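PDB 4QGS: NADPH-dependent aldehyde reductase YqhD from Escherichia coli, which reduces a broad range of short-chain aldehydes, including butanal, propanal and acrolein, to their primary alcohols with NADPH as hydride donor, using one zinc ion per subunit. Local coordinates for residues T84-V89 / A116-Y121; I298-L303 / A339-F344; T310-L315 / E332-A337. One frame throughout, in Å; residues are numbered along the deposited sequence.

Contact 1: T84-V89 / A116-Y121; sequences TLMNAV and AAAANY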
ATOM      1  N   THR A  84       6.016 -13.672  15.859  1.00 50.66           N
ATOM      2  CA  THR A  84       7.342 -13.688  15.264  1.00 50.40           C
ATOM      3  C   THR A  84       8.083 -12.373  15.456  1.00 38.81           C
ATOM      4  O   THR A  84       9.287 -12.366  15.699  1.00 42.79           O
ATOM      5  CB  THR A  84       7.260 -14.013  13.763  1.00 54.50           C
ATOM      6  OG1 THR A  84       6.464 -15.191  13.577  1.00 54.38           O
ATOM      7  CG2 THR A  84       8.646 -14.249  13.191  1.00 52.53           C
ATOM      8  N   LEU A  85       7.364 -11.261  15.357  1.00 38.92           N
ATOM      9  CA  LEU A  85       7.996  -9.956  15.511  1.00 39.58           C
ATOM     10  C   LEU A  85       8.591  -9.810  16.914  1.00 41.87           C
ATOM     11  O   LEU A  85       9.657  -9.220  17.082  1.00 36.30           O
ATOM     12  CB  LEU A  85       6.993  -8.835  15.221  1.00 38.64           C
ATOM     13  CG  LEU A  85       6.345  -8.896  13.833  1.00 37.22           C
ATOM     14  CD1 LEU A  85       5.397  -7.737  13.625  1.00 33.10           C
ATOM     15  CD2 LEU A  85       7.402  -8.917  12.729  1.00 37.84           C
ATOM     16  N   MET A  86       7.914 -10.371  17.914  1.00 42.43           N
ATOM     17  CA  MET A  86       8.423 -10.350  19.285  1.00 39.32           C
ATOM     18  C   MET A  86       9.697 -11.178  19.435  1.00 38.30           C
ATOM     19  O   MET A  86      10.569 -10.835  20.233  1.00 39.03           O
ATOM     20  CB  MET A  86       7.371 -10.861  20.266  1.00 36.73           C
ATOM     21  CG  MET A  86       6.417  -9.798  20.770  1.00 40.83           C
ATOM     22  SD  MET A  86       7.265  -8.409  21.562  1.00 53.28           S
ATOM     23  CE  MET A  86       7.146  -7.198  20.276  1.00 46.73           C
ATOM     24  N   ASN A  87       9.795 -12.272  18.680  1.00 32.47           N
ATOM     25  CA  ASN A  87      11.018 -13.077  18.643  1.00 37.85           C
ATOM     26  C   ASN A  87      12.191 -12.249  18.138  1.00 40.49           C
ATOM     27  O   ASN A  87      13.320 -12.380  18.611  1.00 44.09           O
ATOM     28  CB  ASN A  87      10.836 -14.302  17.750  1.00 36.77           C
ATOM     29  CG  ASN A  87      10.172 -15.459  18.471  1.00 55.08           C
ATOM     30  OD1 ASN A  87      10.214 -15.552  19.699  1.00 59.78           O
ATOM     31  ND2 ASN A  87       9.552 -16.348  17.707  1.00 54.11           N
ATOM     32  N   ALA A  88      11.916 -11.400  17.156  1.00 39.65           N
ATOM     33  CA  ALA A  88      12.949 -10.533  16.611  1.00 35.54           C
ATOM     34  C   ALA A  88      13.308  -9.457  17.620  1.00 38.61           C
ATOM     35  O   ALA A  88      14.472  -9.084  17.749  1.00 38.12           O
ATOM     36  CB  ALA A  88      12.495  -9.915  15.315  1.00 34.69           C
ATOM     37  N   VAL A  89      12.299  -8.956  18.330  1.00 39.10           N
ATOM     38  CA  VAL A  89      12.521  -7.960  19.375  1.00 40.43           C
ATOM     39  C   VAL A  89      13.427  -8.558  20.446  1.00 42.22           C
ATOM     40  O   VAL A  89      14.295  -7.877  20.998  1.00 40.10           O
ATOM     41  CB  VAL A  89      11.187  -7.476  19.994  1.00 41.89           C
ATOM     42  CG1 VAL A  89      11.430  -6.637  21.247  1.00 39.09           C
ATOM     43  CG2 VAL A  89      10.394  -6.674  18.971  1.00 34.88           C
ATOM     44  N   ALA A 116      11.238  -2.085  15.487  1.00 30.14           N
ATOM     45  CA  ALA A 116      12.002  -0.884  15.816  1.00 30.04           C
ATOM     46  C   ALA A 116      11.409  -0.114  16.999  1.00 38.35           C
ATOM     47  O   ALA A 116      12.136   0.399  17.851  1.00 36.85           O
ATOM     48  CB  ALA A 116      12.091   0.025  14.600  1.00 29.04           C
ATOM     49  N   ALA A 117      10.085  -0.022  17.042  1.00 38.41           N
ATOM     50  CA  ALA A 117       9.421   0.729  18.100  1.00 35.42           C
ATOM     51  C   ALA A 117       9.325  -0.096  19.371  1.00 35.34           C
ATOM     52  O   ALA A 117       9.623   0.386  20.466  1.00 33.09           O
ATOM     53  CB  ALA A 117       8.043   1.166  17.653  1.00 33.84           C
ATOM     54  N   ALA A 118       8.903  -1.346  19.215  1.00 34.63           N
ATOM     55  CA  ALA A 118       8.762  -2.249  20.346  1.00 38.70           C
ATOM     56  C   ALA A 118      10.058  -2.350  21.135  1.00 41.59           C
ATOM     57  O   ALA A 118      10.040  -2.487  22.360  1.00 47.83           O
ATOM     58  CB  ALA A 118       8.323  -3.632  19.872  1.00 28.94           C
ATOM     59  N   ALA A 119      11.180  -2.267  20.429  1.00 43.41           N
ATOM     60  CA  ALA A 119      12.479  -2.502  21.037  1.00 42.66           C
ATOM     61  C   ALA A 119      12.879  -1.432  22.045  1.00 44.18           C
ATOM     62  O   ALA A 119      13.526  -1.734  23.035  1.00 44.15           O
ATOM     63  CB  ALA A 119      13.527  -2.631  19.951  1.00 39.96           C
ATOM     64  N   ASN A 120      12.500  -0.184  21.785  1.00 45.72           N
ATOM     65  CA  ASN A 120      12.707   0.879  22.767  1.00 46.58           C
ATOM     66  C   ASN A 120      11.469   1.195  23.598  1.00 54.24           C
ATOM     67  O   ASN A 120      11.440   2.185  24.348  1.00 53.21           O
ATOM     68  CB  ASN A 120      13.207   2.195  22.127  1.00 49.84           C
ATOM     69  CG  ASN A 120      14.318   1.991  21.129  1.00 48.88           C
ATOM     70  OD1 ASN A 120      15.035   0.989  21.174  1.00 56.10           O
ATOM     71  ND2 ASN A 120      14.490   2.962  20.242  1.00 55.29           N
ATOM     72  N   TYR A 121      10.441   0.363  23.478  1.00 52.69           N
ATOM     73  CA  TYR A 121       9.339   0.434  24.433  1.00 58.59           C
ATOM     74  C   TYR A 121       9.905  -0.125  25.732  1.00 64.88           C
ATOM     75  O   TYR A 121      10.748  -1.030  25.698  1.00 62.78           O
ATOM     76  CB  TYR A 121       8.118  -0.362  23.972  1.00 56.76           C
ATOM     77  CG  TYR A 121       7.011   0.512  23.407  1.00 55.00           C
ATOM     78  CD1 TYR A 121       5.751   0.580  24.002  1.00 57.71           C
ATOM     79  CD2 TYR A 121       7.252   1.307  22.297  1.00 56.88           C
ATOM     80  CE1 TYR A 121       4.763   1.395  23.479  1.00 52.59           C
ATOM     81  CE2 TYR A 121       6.282   2.127  21.769  1.00 57.03           C
ATOM     82  CZ  TYR A 121       5.035   2.168  22.365  1.00 59.61           C
ATOM     83  OH  TYR A 121       4.073   2.985  21.823  1.00 65.53           O
TER

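Contact 2: I298-L303 / A339-F344; sequences IVLPAL and AATRNF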
ATOM      1  N   ILE A 298     -12.924  -4.772  -8.288  1.00 14.42           N
ATOM      2  CA  ILE A 298     -14.338  -5.097  -8.242  1.00 15.74           C
ATOM      3  C   ILE A 298     -15.162  -3.933  -7.675  1.00 17.13           C
ATOM      4  O   ILE A 298     -16.143  -3.490  -8.280  1.00 17.36           O
ATOM      5  CB  ILE A 298     -14.606  -6.364  -7.380  1.00 14.03           C
ATOM      6  CG1 ILE A 298     -13.995  -7.617  -8.032  1.00 14.95           C
ATOM      7  CG2 ILE A 298     -16.108  -6.558  -7.139  1.00 15.32           C
ATOM      8  CD1 ILE A 298     -13.831  -8.748  -7.062  1.00 16.70           C
ATOM      9  N   VAL A 299     -14.763  -3.435  -6.511  1.00 15.66           N
ATOM     10  CA  VAL A 299     -15.592  -2.457  -5.801  1.00 14.57           C
ATOM     11  C   VAL A 299     -15.576  -1.066  -6.441  1.00 14.48           C
ATOM     12  O   VAL A 299     -16.628  -0.421  -6.531  1.00 16.36           O
ATOM     13  CB  VAL A 299     -15.170  -2.352  -4.330  1.00 13.82           C
ATOM     14  CG1 VAL A 299     -15.895  -1.201  -3.617  1.00 15.90           C
ATOM     15  CG2 VAL A 299     -15.462  -3.692  -3.630  1.00 13.63           C
ATOM     16  N   LEU A 300     -14.410  -0.594  -6.877  1.00 15.99           N
ATOM     17  CA  LEU A 300     -14.303   0.809  -7.325  1.00 14.15           C
ATOM     18  C   LEU A 300     -15.354   1.224  -8.367  1.00 16.28           C
ATOM     19  O   LEU A 300     -16.042   2.231  -8.159  1.00 18.18           O
ATOM     20  CB  LEU A 300     -12.904   1.099  -7.887  1.00 16.04           C
ATOM     21  CG  LEU A 300     -12.682   2.590  -8.194  1.00 15.60           C
ATOM     22  CD1 LEU A 300     -12.519   3.392  -6.918  1.00 18.09           C
ATOM     23  CD2 LEU A 300     -11.463   2.744  -9.086  1.00 17.94           C
ATOM     24  N   PRO A 301     -15.468   0.494  -9.493  1.00 16.86           N
ATOM     25  CA  PRO A 301     -16.398   1.034 -10.490  1.00 16.39           C
ATOM     26  C   PRO A 301     -17.848   0.966 -10.012  1.00 19.65           C
ATOM     27  O   PRO A 301     -18.624   1.858 -10.345  1.00 19.03           O
ATOM     28  CB  PRO A 301     -16.158   0.159 -11.718  1.00 19.29           C
ATOM     29  CG  PRO A 301     -15.561  -1.127 -11.174  1.00 21.51           C
ATOM     30  CD  PRO A 301     -14.768  -0.715  -9.980  1.00 17.99           C
ATOM     31  N   ALA A 302     -18.204  -0.055  -9.231  1.00 16.57           N
ATOM     32  CA  ALA A 302     -19.549  -0.118  -8.668  1.00 19.61           C
ATOM     33  C   ALA A 302     -19.781   1.031  -7.687  1.00 18.51           C
ATOM     34  O   ALA A 302     -20.858   1.642  -7.663  1.00 18.66           O
ATOM     35  CB  ALA A 302     -19.787  -1.470  -7.979  1.00 17.37           C
ATOM     36  N   LEU A 303     -18.765   1.336  -6.883  1.00 16.05           N
ATOM     37  CA  LEU A 303     -18.885   2.411  -5.896  1.00 15.94           C
ATOM     38  C   LEU A 303     -19.026   3.763  -6.589  1.00 17.39           C
ATOM     39  O   LEU A 303     -19.828   4.611  -6.164  1.00 17.09           O
ATOM     40  CB  LEU A 303     -17.676   2.405  -4.947  1.00 17.36           C
ATOM     41  CG  LEU A 303     -17.760   3.416  -3.793  1.00 16.60           C
ATOM     42  CD1 LEU A 303     -17.177   2.863  -2.487  1.00 18.22           C
ATOM     43  CD2 LEU A 303     -17.066   4.718  -4.173  1.00 17.00           C
ATOM     44  N   ALA A 339     -16.319   3.236 -17.366  1.00 17.84           N
ATOM     45  CA  ALA A 339     -16.070   2.116 -18.277  1.00 22.12           C
ATOM     46  C   ALA A 339     -14.591   2.019 -18.663  1.00 19.39           C
ATOM     47  O   ALA A 339     -14.044   0.911 -18.752  1.00 21.72           O
ATOM     48  CB  ALA A 339     -16.932   2.239 -19.527  1.00 26.34           C
ATOM     49  N   ALA A 340     -13.947   3.166 -18.900  1.00 19.36           N
ATOM     50  CA  ALA A 340     -12.525   3.178 -19.243  1.00 19.89           C
ATOM     51  C   ALA A 340     -11.684   2.636 -18.088  1.00 19.66           C
ATOM     52  O   ALA A 340     -10.678   1.956 -18.311  1.00 19.16           O
ATOM     53  CB  ALA A 340     -12.050   4.598 -19.625  1.00 19.15           C
ATOM     54  N   THR A 341     -12.096   2.951 -16.862  1.00 18.17           N
ATOM     55  CA  THR A 341     -11.384   2.491 -15.670  1.00 19.09           C
ATOM     56  C   THR A 341     -11.543   0.977 -15.515  1.00 20.38           C
ATOM     57  O   THR A 341     -10.569   0.256 -15.279  1.00 17.85           O
ATOM     58  CB  THR A 341     -11.891   3.218 -14.406  1.00 19.73           C
ATOM     59  OG1 THR A 341     -11.806   4.635 -14.614  1.00 18.66           O
ATOM     60  CG2 THR A 341     -11.064   2.842 -13.181  1.00 18.78           C
ATOM     61  N   ARG A 342     -12.774   0.504 -15.660  1.00 17.15           N
ATOM     62  CA  ARG A 342     -13.044  -0.917 -15.628  1.00 18.00           C
ATOM     63  C   ARG A 342     -12.213  -1.633 -16.684  1.00 17.87           C
ATOM     64  O   ARG A 342     -11.539  -2.618 -16.395  1.00 20.81           O
ATOM     65  CB  ARG A 342     -14.532  -1.180 -15.850  1.00 21.20           C
ATOM     66  CG  ARG A 342     -14.951  -2.593 -15.525  1.00 24.42           C
ATOM     67  CD  ARG A 342     -16.443  -2.806 -15.814  1.00 25.03           C
ATOM     68  NE  ARG A 342     -17.364  -2.133 -14.894  1.00 25.87           N
ATOM     69  CZ  ARG A 342     -17.647  -2.568 -13.665  1.00 23.50           C
ATOM     70  NH1 ARG A 342     -18.521  -1.926 -12.910  1.00 28.90           N
ATOM     71  NH2 ARG A 342     -17.037  -3.637 -13.179  1.00 20.40           N
ATOM     72  N   ASN A 343     -12.239  -1.119 -17.906  1.00 18.28           N
ATOM     73  CA  ASN A 343     -11.485  -1.731 -18.988  1.00 18.95           C
ATOM     74  C   ASN A 343      -9.983  -1.757 -18.717  1.00 20.09           C
ATOM     75  O   ASN A 343      -9.308  -2.741 -19.019  1.00 20.02           O
ATOM     76  CB  ASN A 343     -11.762  -1.014 -20.308  1.00 20.52           C
ATOM     77  CG  ASN A 343     -10.987  -1.621 -21.460  1.00 23.63           C
ATOM     78  OD1 ASN A 343     -11.302  -2.733 -21.912  1.00 25.98           O
ATOM     79  ND2 ASN A 343      -9.968  -0.919 -21.930  1.00 22.80           N
ATOM     80  N   PHE A 344      -9.461  -0.674 -18.138  1.00 17.75           N
ATOM     81  CA  PHE A 344      -8.043  -0.602 -17.793  1.00 18.44           C
ATOM     82  C   PHE A 344      -7.673  -1.756 -16.844  1.00 16.98           C
ATOM     83  O   PHE A 344      -6.697  -2.471 -17.074  1.00 17.30           O
ATOM     84  CB  PHE A 344      -7.718   0.769 -17.173  1.00 15.81           C
ATOM     85  CG  PHE A 344      -6.302   0.905 -16.675  1.00 17.78           C
ATOM     86  CD1 PHE A 344      -5.231   0.839 -17.556  1.00 18.03           C
ATOM     87  CD2 PHE A 344      -6.046   1.121 -15.325  1.00 17.09           C
ATOM     88  CE1 PHE A 344      -3.924   0.968 -17.099  1.00 18.35           C
ATOM     89  CE2 PHE A 344      -4.742   1.244 -14.865  1.00 19.51           C
ATOM     90  CZ  PHE A 344      -3.684   1.163 -15.753  1.00 18.73           C
TER
HETATM   91  O   HOH W   1     -17.988  -4.169 -10.229  1.00 21.83           O
HETATM   92  O   HOH W   2     -20.357   0.735 -12.498  1.00 32.81           O

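Contact 3: T310-L315 / E332-A337; sequences TKRAKL and ERIDAA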
ATOM      1  N   THR A 310     -22.403  12.634  -5.350  1.00 21.61           N
ATOM      2  CA  THR A 310     -21.480  13.389  -4.514  1.00 21.42           C
ATOM      3  C   THR A 310     -20.110  13.512  -5.171  1.00 23.92           C
ATOM      4  O   THR A 310     -19.388  14.470  -4.916  1.00 21.54           O
ATOM      5  CB  THR A 310     -21.297  12.752  -3.125  1.00 24.76           C
ATOM      6  OG1 THR A 310     -20.778  11.423  -3.271  1.00 24.81           O
ATOM      7  CG2 THR A 310     -22.617  12.684  -2.377  1.00 27.03           C
ATOM      8  N   LYS A 311     -19.754  12.544  -6.019  1.00 19.25           N
ATOM      9  CA  LYS A 311     -18.444  12.575  -6.670  1.00 17.30           C
ATOM     10  C   LYS A 311     -18.492  13.203  -8.055  1.00 20.32           C
ATOM     11  O   LYS A 311     -17.526  13.133  -8.811  1.00 20.22           O
ATOM     12  CB  LYS A 311     -17.875  11.151  -6.792  1.00 17.26           C
ATOM     13  CG  LYS A 311     -17.513  10.511  -5.471  1.00 19.19           C
ATOM     14  CD  LYS A 311     -16.938   9.097  -5.721  1.00 17.59           C
ATOM     15  CE  LYS A 311     -16.577   8.412  -4.419  1.00 19.64           C
ATOM     16  NZ  LYS A 311     -15.481   9.114  -3.685  1.00 18.21           N
ATOM     17  N   ARG A 312     -19.622  13.814  -8.394  1.00 21.42           N
ATOM     18  CA  ARG A 312     -19.866  14.222  -9.767  1.00 20.24           C
ATOM     19  C   ARG A 312     -18.769  15.131 -10.338  1.00 18.38           C
ATOM     20  O   ARG A 312     -18.230  14.841 -11.401  1.00 19.31           O
ATOM     21  CB  ARG A 312     -21.233  14.908  -9.867  1.00 22.58           C
ATOM     22  CG  ARG A 312     -21.458  15.674 -11.131  1.00 29.78           C
ATOM     23  CD  ARG A 312     -22.629  16.618 -10.932  1.00 39.50           C
ATOM     24  NE  ARG A 312     -23.411  16.799 -12.148  1.00 55.20           N
ATOM     25  CZ  ARG A 312     -23.197  17.763 -13.037  1.00 60.11           C
ATOM     26  NH1 ARG A 312     -22.214  18.645 -12.862  1.00 53.44           N
ATOM     27  NH2 ARG A 312     -23.968  17.839 -14.112  1.00 56.97           N
ATOM     28  N   ALA A 313     -18.423  16.210  -9.641  1.00 21.47           N
ATOM     29  CA  ALA A 313     -17.435  17.150 -10.153  1.00 20.34           C
ATOM     30  C   ALA A 313     -16.069  16.504 -10.389  1.00 21.18           C
ATOM     31  O   ALA A 313     -15.458  16.720 -11.430  1.00 19.05           O
ATOM     32  CB  ALA A 313     -17.297  18.338  -9.201  1.00 23.29           C
ATOM     33  N   LYS A 314     -15.596  15.712  -9.428  1.00 20.29           N
ATOM     34  CA  LYS A 314     -14.277  15.103  -9.588  1.00 18.19           C
ATOM     35  C   LYS A 314     -14.317  13.938 -10.576  1.00 19.03           C
ATOM     36  O   LYS A 314     -13.313  13.658 -11.213  1.00 18.68           O
ATOM     37  CB  LYS A 314     -13.707  14.655  -8.235  1.00 19.61           C
ATOM     38  CG  LYS A 314     -13.412  15.824  -7.250  1.00 21.77           C
ATOM     39  CD  LYS A 314     -12.508  16.917  -7.843  1.00 23.08           C
ATOM     40  CE  LYS A 314     -11.054  16.456  -8.105  1.00 19.43           C
ATOM     41  NZ  LYS A 314     -10.252  16.301  -6.856  1.00 17.23           N
ATOM     42  N   LEU A 315     -15.454  13.260 -10.720  1.00 18.08           N
ATOM     43  CA  LEU A 315     -15.561  12.255 -11.783  1.00 17.93           C
ATOM     44  C   LEU A 315     -15.442  12.901 -13.162  1.00 20.24           C
ATOM     45  O   LEU A 315     -14.808  12.359 -14.058  1.00 18.80           O
ATOM     46  CB  LEU A 315     -16.878  11.484 -11.664  1.00 20.12           C
ATOM     47  CG  LEU A 315     -16.853  10.382 -10.612  1.00 18.85           C
ATOM     48  CD1 LEU A 315     -18.283   9.966 -10.239  1.00 18.02           C
ATOM     49  CD2 LEU A 315     -16.056   9.177 -11.156  1.00 16.29           C
ATOM     50  N   GLU A 332     -23.017  10.858 -19.571  1.00 31.19           N
ATOM     51  CA  GLU A 332     -22.285  10.085 -20.577  1.00 31.18           C
ATOM     52  C   GLU A 332     -20.785  10.124 -20.308  1.00 30.76           C
ATOM     53  O   GLU A 332     -20.088   9.118 -20.458  1.00 28.01           O
ATOM     54  CB  GLU A 332     -22.562  10.617 -21.981  1.00 35.74           C
ATOM     55  CG  GLU A 332     -23.981  10.412 -22.472  1.00 35.85           C
ATOM     56  CD  GLU A 332     -24.245  11.146 -23.776  1.00 39.59           C
ATOM     57  OE1 GLU A 332     -23.680  12.242 -23.963  1.00 38.46           O
ATOM     58  OE2 GLU A 332     -25.018  10.634 -24.610  1.00 41.62           O
ATOM     59  N   ARG A 333     -20.281  11.291 -19.918  1.00 28.95           N
ATOM     60  CA  ARG A 333     -18.850  11.423 -19.654  1.00 30.46           C
ATOM     61  C   ARG A 333     -18.444  10.587 -18.433  1.00 24.25           C
ATOM     62  O   ARG A 333     -17.413   9.913 -18.451  1.00 24.66           O
ATOM     63  CB  ARG A 333     -18.469  12.891 -19.464  1.00 32.25           C
ATOM     64  CG  ARG A 333     -18.649  13.745 -20.721  1.00 32.58           C
ATOM     65  CD  ARG A 333     -18.435  15.229 -20.419  1.00 38.52           C
ATOM     66  NE  ARG A 333     -17.058  15.467 -20.010  1.00 45.18           N
ATOM     67  CZ  ARG A 333     -16.639  16.502 -19.290  1.00 45.10           C
ATOM     68  NH1 ARG A 333     -17.490  17.438 -18.880  1.00 39.65           N
ATOM     69  NH2 ARG A 333     -15.355  16.597 -18.982  1.00 44.08           N
ATOM     70  N   ILE A 334     -19.265  10.624 -17.388  1.00 24.04           N
ATOM     71  CA  ILE A 334     -18.995   9.843 -16.184  1.00 24.63           C
ATOM     72  C   ILE A 334     -19.088   8.352 -16.504  1.00 25.53           C
ATOM     73  O   ILE A 334     -18.220   7.569 -16.100  1.00 22.83           O
ATOM     74  CB  ILE A 334     -19.969  10.212 -15.049  1.00 21.96           C
ATOM     75  CG1 ILE A 334     -19.694  11.643 -14.575  1.00 23.70           C
ATOM     76  CG2 ILE A 334     -19.862   9.222 -13.889  1.00 25.04           C
ATOM     77  CD1 ILE A 334     -20.707  12.164 -13.549  1.00 26.46           C
ATOM     78  N   ASP A 335     -20.127   7.960 -17.238  1.00 23.12           N
ATOM     79  CA  ASP A 335     -20.258   6.556 -17.657  1.00 23.20           C
ATOM     80  C   ASP A 335     -19.029   6.105 -18.433  1.00 23.03           C
ATOM     81  O   ASP A 335     -18.512   5.015 -18.195  1.00 23.25           O
ATOM     82  CB  ASP A 335     -21.516   6.350 -18.507  1.00 25.05           C
ATOM     83  CG  ASP A 335     -22.789   6.327 -17.678  1.00 30.57           C
ATOM     84  OD1 ASP A 335     -22.720   6.493 -16.441  1.00 31.39           O
ATOM     85  OD2 ASP A 335     -23.872   6.145 -18.273  1.00 34.35           O
ATOM     86  N   ALA A 336     -18.546   6.943 -19.351  1.00 24.18           N
ATOM     87  CA  ALA A 336     -17.384   6.571 -20.154  1.00 26.31           C
ATOM     88  C   ALA A 336     -16.119   6.469 -19.299  1.00 23.29           C
ATOM     89  O   ALA A 336     -15.269   5.613 -19.555  1.00 21.92           O
ATOM     90  CB  ALA A 336     -17.180   7.561 -21.298  1.00 21.71           C
ATOM     91  N   ALA A 337     -16.004   7.337 -18.290  1.00 22.12           N
ATOM     92  CA  ALA A 337     -14.841   7.319 -17.402  1.00 21.89           C
ATOM     93  C   ALA A 337     -14.833   6.060 -16.555  1.00 21.01           C
ATOM     94  O   ALA A 337     -13.793   5.431 -16.369  1.00 19.57           O
ATOM     95  CB  ALA A 337     -14.823   8.554 -16.512  1.00 23.39           C
TER

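Contact 1: T84-V89 / A116-Y121
Met-86 and Val-89, one turn apart on helix 82-95, lay their methyl groups against the single methyl of Ala-118. Val-89 sends CG2 straight across, to 3.8 Å from CB of Ala-118. Its other branch, CG1, stands trans to the backbone nitrogen (chi1 170°) and runs alongside the opposite backbone, 4.3 Å from CA of Ala-119. Met-86 arrives by a longer route: CB starts out away from the facing helix, but folds about chi2 (-57°) and chi3 (104°) bring the thioether back, and CE touches CB of Ala-118 at 3.8 Å. CE also lies 3.5 Å from CG2 of Val-89, and the three methyls make a compact triangle. Small residues on helix 106-119 bring its backbone close, with CA atoms of Val-89 and Ala-119 5.7 Å apart. In the fold, these are successive helices of the N-terminal nucleotide-binding domain, built on a parallel sheet: helix 82-95 lies in the beta-alpha-beta crossover from strand 69-73 to strand 99-104, and helix 106-119 follows that second strand. Phe-114 and Pro-127 also touch the Met-86 side chain, while Ile-130 of helix 129-132 reaches Ala-118.

Contact 2: I298-L303 / A339-F344
Two antiparallel helices of the helical C-terminal domain, 292-306 and 330-347, meet here through Pro-301 and Arg-342; their local axes approach to 9.8 Å at an angle of 172°. The proline ring lies over one face of the guanidinium, with CG of Pro-301 3.3 Å above the plane of the Arg-342 group and displaced toward its rim. CB of Pro-301 lies over the same face, 3.4 Å from NH1 of Arg-342, so ring carbons meet a flat cation. Arg-342 reaches this place by running extended through its first two torsions and turning at chi3 (-71°). Two waters lie at the guanidinium edge, in its plane. One donates to O of Ile-298 at 2.8 Å and accepts from NH2 of Arg-342; the other donates to O of Pro-301 and accepts from NH1 of Arg-342 at 3.3 Å. Helix 292-306 is kinked at Pro-301, whose N lacks a helical bond; N of Ala-302 stands 4.1 Å from O of Ile-298, too far to bond, and the first water takes up that carbonyl instead. NH2 also donates directly to OG1 of Thr-352. A leucine in place of Arg-342 would probably leave both waters without their N-H donors and OG1 of Thr-352 without this bond. Beside this polar patch the contact turns apolar: CD2 of Leu-300 meets CG2 of Thr-341 at 4.1 Å, the side chains crossing at about a right angle.

Contact 3: T310-L315 / E332-A337
Ile-334 spreads its side chain over Leu-315 and the first turn of helix 312-323, joining two consecutive helices of the helical C-terminal domain, 312-323 and 330-347. The two residues cross at about a right angle and meet at two points. Near the leucine backbone, CG1 of Ile-334 lies 4.1 Å from CB of Leu-315; farther along the leucine, CG2 of Ile-334 touches CD1 of Leu-315 at 4.0 Å. With CG1 trans to the carbonyl carbon (chi1 -68°) and the chain extended beyond it (chi2 174°), CD1 carries on past the leucine to Arg-312. There it faces both the backbone and the aliphatic stem, 4.2 Å from O of Arg-312. The charged end of that arginine does not share in the apolar patch: its NH2 forms a salt bridge with Asp-330, at the start of the other helix, a bond that ties the two helices beside the apolar contact. Trp-304 and Val-215 touch Leu-315, and Leu-316 adds to the cover of Ile-334. Lys-311 occupies the N-cap position, while its amino group is engaged by Glu-381 and Asp-274. The opening turn of the helix is closed by the hydrogen bond from N of Leu-315 to O of Lys-311, 2.8 Å long.

The three contacts illustrate the two-domain build of the enzyme. Contact 1 belongs to the cofactor-binding domain and lies across the chain's centre from the others, with centres about 41 Å from contact 2 and about 47 Å from contact 3. Contacts 2 and 3, centres about 12 Å apart, share helix 330-347; contact 3 is nested in the chain segment that contact 2 closes, and the two touch where CD2 of Leu-303 meets CE of Lys-311 at 3.7 Å. Contact 2 lies nearest the metal site without touching it: the side chain of Leu-300 is about 11 Å from the zinc ion and about 8 Å from that of its ligand His-278. Contacts 1 and 3 lie away from the annotated sites.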